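Side-chain contact in Aln2 (Streptomyces sp. CM020, PDB 6P7L), which probably takes part in the biosynthesis of the polyketide antibiotic alnumycin as a noncanonical member of the NTF2-like superfamily: residues Ala45-Arg50 / Gly57-Thr62. Residues are numbered along the deposited sequence; the frame is centred on the assembly and turned at random.
Sequences ARQMHR and GGFAAT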
loop_
_atom_site.group_PDB
_atom_site.type_symbol
_atom_site.label_atom_id
_atom_site.label_comp_id
_atom_site.label_asym_id
_atom_site.label_seq_id
_atom_site.Cartn_x
_atom_site.Cartn_y
_atom_site.Cartn_z
ATOM N N ALA A 45 9.598 -5.538 -2.328
ATOM C CA ALA A 45 10.165 -4.311 -1.788
ATOM C C ALA A 45 11.591 -4.138 -2.300
ATOM O O ALA A 45 11.973 -3.060 -2.790
ATOM C CB ALA A 45 10.131 -4.342 -0.250
ATOM N N ARG A 46 12.390 -5.207 -2.209
ATOM C CA ARG A 46 13.778 -5.118 -2.661
ATOM C C ARG A 46 13.841 -4.971 -4.175
ATOM O O ARG A 46 14.665 -4.207 -4.708
ATOM C CB ARG A 46 14.542 -6.345 -2.176
ATOM C CG ARG A 46 14.676 -6.354 -0.597
ATOM C CD ARG A 46 15.596 -7.362 -0.018
ATOM N NE ARG A 46 16.103 -6.872 1.274
ATOM C CZ ARG A 46 15.485 -7.044 2.439
ATOM N NH1 ARG A 46 14.340 -7.711 2.497
ATOM N NH2 ARG A 46 16.014 -6.567 3.556
ATOM N N GLN A 47 12.968 -5.669 -4.896
ATOM C CA GLN A 47 13.007 -5.574 -6.353
ATOM C C GLN A 47 12.715 -4.148 -6.821
ATOM O O GLN A 47 13.381 -3.629 -7.736
ATOM C CB GLN A 47 12.004 -6.538 -6.967
ATOM C CG GLN A 47 12.135 -6.716 -8.487
ATOM C CD GLN A 47 11.020 -7.554 -9.052
ATOM O OE1 GLN A 47 9.832 -7.212 -8.882
ATOM N NE2 GLN A 47 11.370 -8.669 -9.696
ATOM N N MET A 48 11.693 -3.511 -6.234
ATOM C CA MET A 48 11.324 -2.167 -6.678
ATOM C C MET A 48 12.321 -1.134 -6.140
ATOM O O MET A 48 12.601 -0.130 -6.817
ATOM C CB MET A 48 9.902 -1.790 -6.250
ATOM C CG MET A 48 8.781 -2.482 -7.010
ATOM S SD MET A 48 8.901 -2.261 -8.814
ATOM C CE MET A 48 9.678 -3.772 -9.134
ATOM N N HIS A 49 12.886 -1.358 -4.944
ATOM C CA HIS A 49 13.926 -0.434 -4.486
ATOM C C HIS A 49 15.057 -0.374 -5.497
ATOM O O HIS A 49 15.565 0.714 -5.808
ATOM C CB HIS A 49 14.494 -0.816 -3.123
ATOM C CG HIS A 49 13.556 -0.568 -1.972
ATOM N ND1 HIS A 49 13.941 -0.726 -0.657
ATOM C CD2 HIS A 49 12.260 -0.191 -1.941
ATOM C CE1 HIS A 49 12.925 -0.438 0.138
ATOM N NE2 HIS A 49 11.880 -0.135 -0.618
ATOM N N ARG A 50 15.438 -1.530 -6.043
ATOM C CA ARG A 50 16.536 -1.568 -7.000
ATOM C C ARG A 50 16.139 -0.850 -8.277
ATOM O O ARG A 50 16.901 -0.032 -8.812
ATOM C CB ARG A 50 16.936 -3.009 -7.307
ATOM C CG ARG A 50 17.502 -3.806 -6.140
ATOM C CD ARG A 50 17.906 -5.192 -6.574
ATOM N NE ARG A 50 18.330 -6.046 -5.462
ATOM C CZ ARG A 50 18.851 -7.264 -5.600
ATOM N NH1 ARG A 50 19.049 -7.775 -6.807
ATOM N NH2 ARG A 50 19.168 -7.976 -4.528
ATOM N N GLY A 57 20.702 -3.409 -13.234
ATOM C CA GLY A 57 21.305 -4.736 -13.235
ATOM C C GLY A 57 20.804 -5.588 -12.081
ATOM O O GLY A 57 20.451 -6.762 -12.258
ATOM N N GLY A 58 20.727 -4.997 -10.886
ATOM C CA GLY A 58 20.205 -5.724 -9.744
ATOM C C GLY A 58 18.734 -6.060 -9.893
ATOM O O GLY A 58 18.287 -7.116 -9.444
ATOM N N PHE A 59 17.948 -5.146 -10.480
ATOM C CA PHE A 59 16.552 -5.445 -10.786
ATOM C C PHE A 59 16.445 -6.647 -11.718
ATOM O O PHE A 59 15.699 -7.599 -11.458
ATOM C CB PHE A 59 15.896 -4.222 -11.415
ATOM C CG PHE A 59 14.552 -4.501 -12.028
ATOM C CD1 PHE A 59 13.425 -4.688 -11.223
ATOM C CD2 PHE A 59 14.418 -4.604 -13.397
ATOM C CE1 PHE A 59 12.225 -4.937 -11.782
ATOM C CE2 PHE A 59 13.194 -4.863 -13.957
ATOM C CZ PHE A 59 12.097 -5.034 -13.168
ATOM N N ALA A 60 17.208 -6.627 -12.806
ATOM C CA ALA A 60 17.117 -7.708 -13.779
ATOM C C ALA A 60 17.634 -9.025 -13.205
ATOM O O ALA A 60 17.176 -10.102 -13.598
ATOM C CB ALA A 60 17.900 -7.345 -15.041
ATOM N N ALA A 61 18.585 -8.969 -12.285
ATOM C CA ALA A 61 19.137 -10.189 -11.697
ATOM C C ALA A 61 18.119 -10.932 -10.850
ATOM O O ALA A 61 18.338 -12.110 -10.513
ATOM C CB ALA A 61 20.369 -9.837 -10.850
ATOM N N THR A 62 17.017 -10.276 -10.493
ATOM C CA THR A 62 15.975 -10.982 -9.771
ATOM C C THR A 62 15.153 -11.882 -10.685
ATOM O O THR A 62 14.364 -12.697 -10.179
ATOM C CB THR A 62 15.003 -10.031 -9.048
ATOM O OG1 THR A 62 14.202 -9.296 -9.991
ATOM C CG2 THR A 62 15.727 -9.091 -8.084
#
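Gly58 and Arg50 make the first touch: the extended arginine chain runs past the glycine, whose lack of a side chain lets Arg50 CD come within 3.5 Å of Gly58 O. At the end of that chain Arg50 NH1 donates to Gly58 O (2.8 Å). The oxygen lies near the guanidinium plane, at its edge, but the donor stands well above the carbonyl plane, so the bond misses the carbonyl lone pairs. One residue on, the Phe59 side chain crosses Gln47 at a slant and lies alongside Met48. Phe59 CD1 meets the aliphatic CG of Gln47 at 3.6 Å, with the amide turned 57° from the ring plane. The methyl CE of Met48, brought round by bends at chi2 and chi3, reaches Phe59 CE1 at 3.9 Å. Thr62 follows beyond the helical turn and carries the second polar link. Thr62 OG1 sits between its own backbone N and carbonyl carbon (chi1 69°), and from there donates to Phe59 O (2.7 Å) and accepts from Gln47 NE2 (2.9 Å). The Gln47 bond is almost perfectly straight (N-H...O 178°) and lies in the amide plane. Phe59 O also receives the backbone N of Thr62, and this pair of bonds ties the threonine back to the turn, fixing the hydroxyl that Gln47 uses. Thr62 CG2 meanwhile packs against Arg50 NH1 at 3.8 Å. Gln47 is held at both ends of its amide, by Arg157 at OE1 and also by Ser154 OG at NE2. The contact thus joins late turns of helix 34-52 to short helix 56-60, helices that pack against the curved mixed sheet as in the alpha+beta cone of NTF2-like proteins. Strand 151-161 supplies Arg157 and Ser154, helix 80-90 meets Phe59 through Ile83 and Ala87, and strand 98-110 packs on Met48 through His101 and Phe103.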